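Local structure of protein secretion chaperonin CsaA (Picrophilus torridus, 5ZDI) at residues K32-F37 / I41-S46. The protein probably binds tRNA and may act as a chaperone in protein secretion. Sequence-based numbering, arbitrary orientation.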
loop_
_atom_site.group_PDB
_atom_site.type_symbol
_atom_site.label_atom_id
_atom_site.label_comp_id
_atom_site.label_asym_id
_atom_site.label_seq_id
_atom_site.Cartn_x
_atom_site.Cartn_y
_atom_site.Cartn_z
ATOM N N LYS A 32 -4.302 18.622 -6.645
ATOM C CA LYS A 32 -5.215 18.608 -5.473
ATOM C C LYS A 32 -6.273 17.529 -5.718
ATOM O O LYS A 32 -6.999 17.519 -6.717
ATOM C CB LYS A 32 -5.879 19.988 -5.250
ATOM C CG LYS A 32 -4.966 21.123 -4.989
ATOM C CD LYS A 32 -5.893 22.374 -5.085
ATOM C CE LYS A 32 -5.191 23.522 -4.529
ATOM N NZ LYS A 32 -6.131 24.673 -4.594
ATOM N N LEU A 33 -6.384 16.598 -4.783
ATOM C CA LEU A 33 -7.332 15.528 -4.824
ATOM C C LEU A 33 -8.325 15.621 -3.663
ATOM O O LEU A 33 -7.926 15.892 -2.542
ATOM C CB LEU A 33 -6.604 14.175 -4.581
ATOM C CG LEU A 33 -5.425 13.857 -5.440
ATOM C CD1 LEU A 33 -4.902 12.471 -5.102
ATOM C CD2 LEU A 33 -5.850 13.873 -6.885
ATOM N N LYS A 34 -9.606 15.413 -3.967
ATOM C CA LYS A 34 -10.664 15.279 -2.978
ATOM C C LYS A 34 -11.091 13.815 -3.001
ATOM O O LYS A 34 -11.536 13.294 -4.009
ATOM C CB LYS A 34 -11.792 16.249 -3.253
ATOM C CG LYS A 34 -12.928 16.021 -2.282
ATOM C CD LYS A 34 -13.959 17.118 -2.484
ATOM C CE LYS A 34 -15.164 16.850 -1.644
ATOM N NZ LYS A 34 -15.907 18.142 -1.706
ATOM N N ILE A 35 -10.883 13.135 -1.860
ATOM C CA ILE A 35 -10.944 11.665 -1.775
ATOM C C ILE A 35 -11.969 11.289 -0.689
ATOM O O ILE A 35 -11.978 11.893 0.430
ATOM C CB ILE A 35 -9.579 11.116 -1.341
ATOM C CG1 ILE A 35 -8.498 11.662 -2.245
ATOM C CG2 ILE A 35 -9.586 9.609 -1.288
ATOM C CD1 ILE A 35 -7.101 11.248 -1.914
ATOM N N TYR A 36 -12.786 10.309 -1.015
ATOM C CA TYR A 36 -13.846 9.814 -0.085
ATOM C C TYR A 36 -13.332 8.575 0.582
ATOM O O TYR A 36 -12.828 7.702 -0.082
ATOM C CB TYR A 36 -15.103 9.483 -0.862
ATOM C CG TYR A 36 -16.246 8.975 0.030
ATOM C CD1 TYR A 36 -16.801 9.795 1.023
ATOM C CD2 TYR A 36 -16.777 7.678 -0.138
ATOM C CE1 TYR A 36 -17.866 9.340 1.807
ATOM C CE2 TYR A 36 -17.790 7.196 0.710
ATOM C CZ TYR A 36 -18.323 8.041 1.654
ATOM O OH TYR A 36 -19.343 7.563 2.470
ATOM N N PHE A 37 -13.440 8.518 1.923
ATOM C CA PHE A 37 -12.883 7.442 2.747
ATOM C C PHE A 37 -14.009 6.778 3.574
ATOM O O PHE A 37 -13.773 6.174 4.606
ATOM C CB PHE A 37 -11.854 8.069 3.678
ATOM C CG PHE A 37 -10.542 8.334 3.003
ATOM C CD1 PHE A 37 -9.637 7.285 2.756
ATOM C CD2 PHE A 37 -10.157 9.625 2.677
ATOM C CE1 PHE A 37 -8.424 7.494 2.119
ATOM C CE2 PHE A 37 -8.915 9.864 2.060
ATOM C CZ PHE A 37 -8.071 8.824 1.770
ATOM N N ILE A 41 -14.994 8.600 8.121
ATOM C CA ILE A 41 -13.926 9.592 7.858
ATOM C C ILE A 41 -14.399 10.776 6.971
ATOM O O ILE A 41 -14.037 11.931 7.138
ATOM C CB ILE A 41 -12.695 8.899 7.239
ATOM C CG1 ILE A 41 -12.173 7.891 8.291
ATOM C CG2 ILE A 41 -11.583 9.926 6.873
ATOM C CD1 ILE A 41 -11.182 6.908 7.722
ATOM N N GLY A 42 -15.230 10.440 6.040
ATOM C CA GLY A 42 -15.697 11.350 5.004
ATOM C C GLY A 42 -14.641 11.745 3.992
ATOM O O GLY A 42 -13.825 10.890 3.605
ATOM N N TYR A 43 -14.686 13.023 3.551
ATOM C CA TYR A 43 -13.772 13.516 2.512
ATOM C C TYR A 43 -12.517 14.102 3.093
ATOM O O TYR A 43 -12.548 14.810 4.106
ATOM C CB TYR A 43 -14.480 14.597 1.672
ATOM C CG TYR A 43 -15.540 14.017 0.795
ATOM C CD1 TYR A 43 -15.238 13.514 -0.463
ATOM C CD2 TYR A 43 -16.856 13.910 1.223
ATOM C CE1 TYR A 43 -16.221 12.950 -1.285
ATOM C CE2 TYR A 43 -17.817 13.317 0.408
ATOM C CZ TYR A 43 -17.505 12.889 -0.851
ATOM O OH TYR A 43 -18.524 12.335 -1.613
ATOM N N LYS A 44 -11.381 13.883 2.433
ATOM C CA LYS A 44 -10.131 14.492 2.824
ATOM C C LYS A 44 -9.477 14.930 1.518
ATOM O O LYS A 44 -9.622 14.268 0.467
ATOM C CB LYS A 44 -9.231 13.518 3.541
ATOM C CG LYS A 44 -9.717 12.908 4.859
ATOM C CD LYS A 44 -9.762 13.975 5.931
ATOM C CE LYS A 44 -10.490 13.451 7.192
ATOM N NZ LYS A 44 -10.799 14.618 8.129
ATOM N N ASN A 45 -8.680 15.963 1.627
ATOM C CA ASN A 45 -7.925 16.498 0.524
ATOM C C ASN A 45 -6.503 16.032 0.625
ATOM O O ASN A 45 -5.956 15.764 1.715
ATOM C CB ASN A 45 -7.935 18.024 0.558
ATOM C CG ASN A 45 -9.306 18.631 0.266
ATOM O OD1 ASN A 45 -10.160 18.075 -0.475
ATOM N ND2 ASN A 45 -9.507 19.785 0.848
ATOM N N SER A 46 -5.838 15.962 -0.523
ATOM C CA SER A 46 -4.457 15.532 -0.617
ATOM C C SER A 46 -3.778 16.265 -1.744
ATOM O O SER A 46 -4.394 16.523 -2.782
ATOM C CB SER A 46 -4.351 14.038 -0.842
ATOM O OG SER A 46 -3.016 13.654 -0.666
HETATM O O HOH W 1 -15.006 5.946 7.046
#
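Lys-34 slants across Tyr-43 and Asn-45, on the face of the antiparallel sheet they share. Its CB meets Asn-45 OD1 at 3.7 Å; CG touches both that oxygen and Tyr-43 CD1; CE comes closest to the ring, 3.5 Å from Tyr-43 CD1. With CG anti to the backbone N (chi1 176°) and the chain extended beyond, NZ ends 5.0 Å from the centroid of the Tyr-43 ring, too long for more than a faint cation-pi pull. A long aliphatic stem with a charged tip suits this partly exposed spot, and an alanine here would probably take away the methylenes that touch Tyr-43 CD1, leaving the ring less restrained on that side. Tyr-36 CD1 lies over a face of the same ring, off-centre, the two ring planes inclined at 46°.

Leu-33, Ile-35 and Ser-46, all buried, point to the other face: the apolar pair packs on Ile-50, Val-83 and Ile-63, while the Ser-46 hydroxyl is satisfied by Val-81 O. Paired backbone bonds join Leu-33 to Ser-46 and Ile-35 to Lys-44; Phe-37 N adds a bond of 2.9 Å to Gly-42 O. That oxygen also lies at the edge of the buried Phe-37 ring, and Ile-41 CG2 sits 3.7 Å from Phe-37 CB, apolar against apolar. Gly-42 turns the chain with positive phi (69°), which a residue without a side chain tolerates easily. A water accepts from Ile-41 N and donates to Phe-37 O. The strands form a beta hairpin joined through helix 38-41, within the curled antiparallel sheet of an OB-fold tRNA-binding domain.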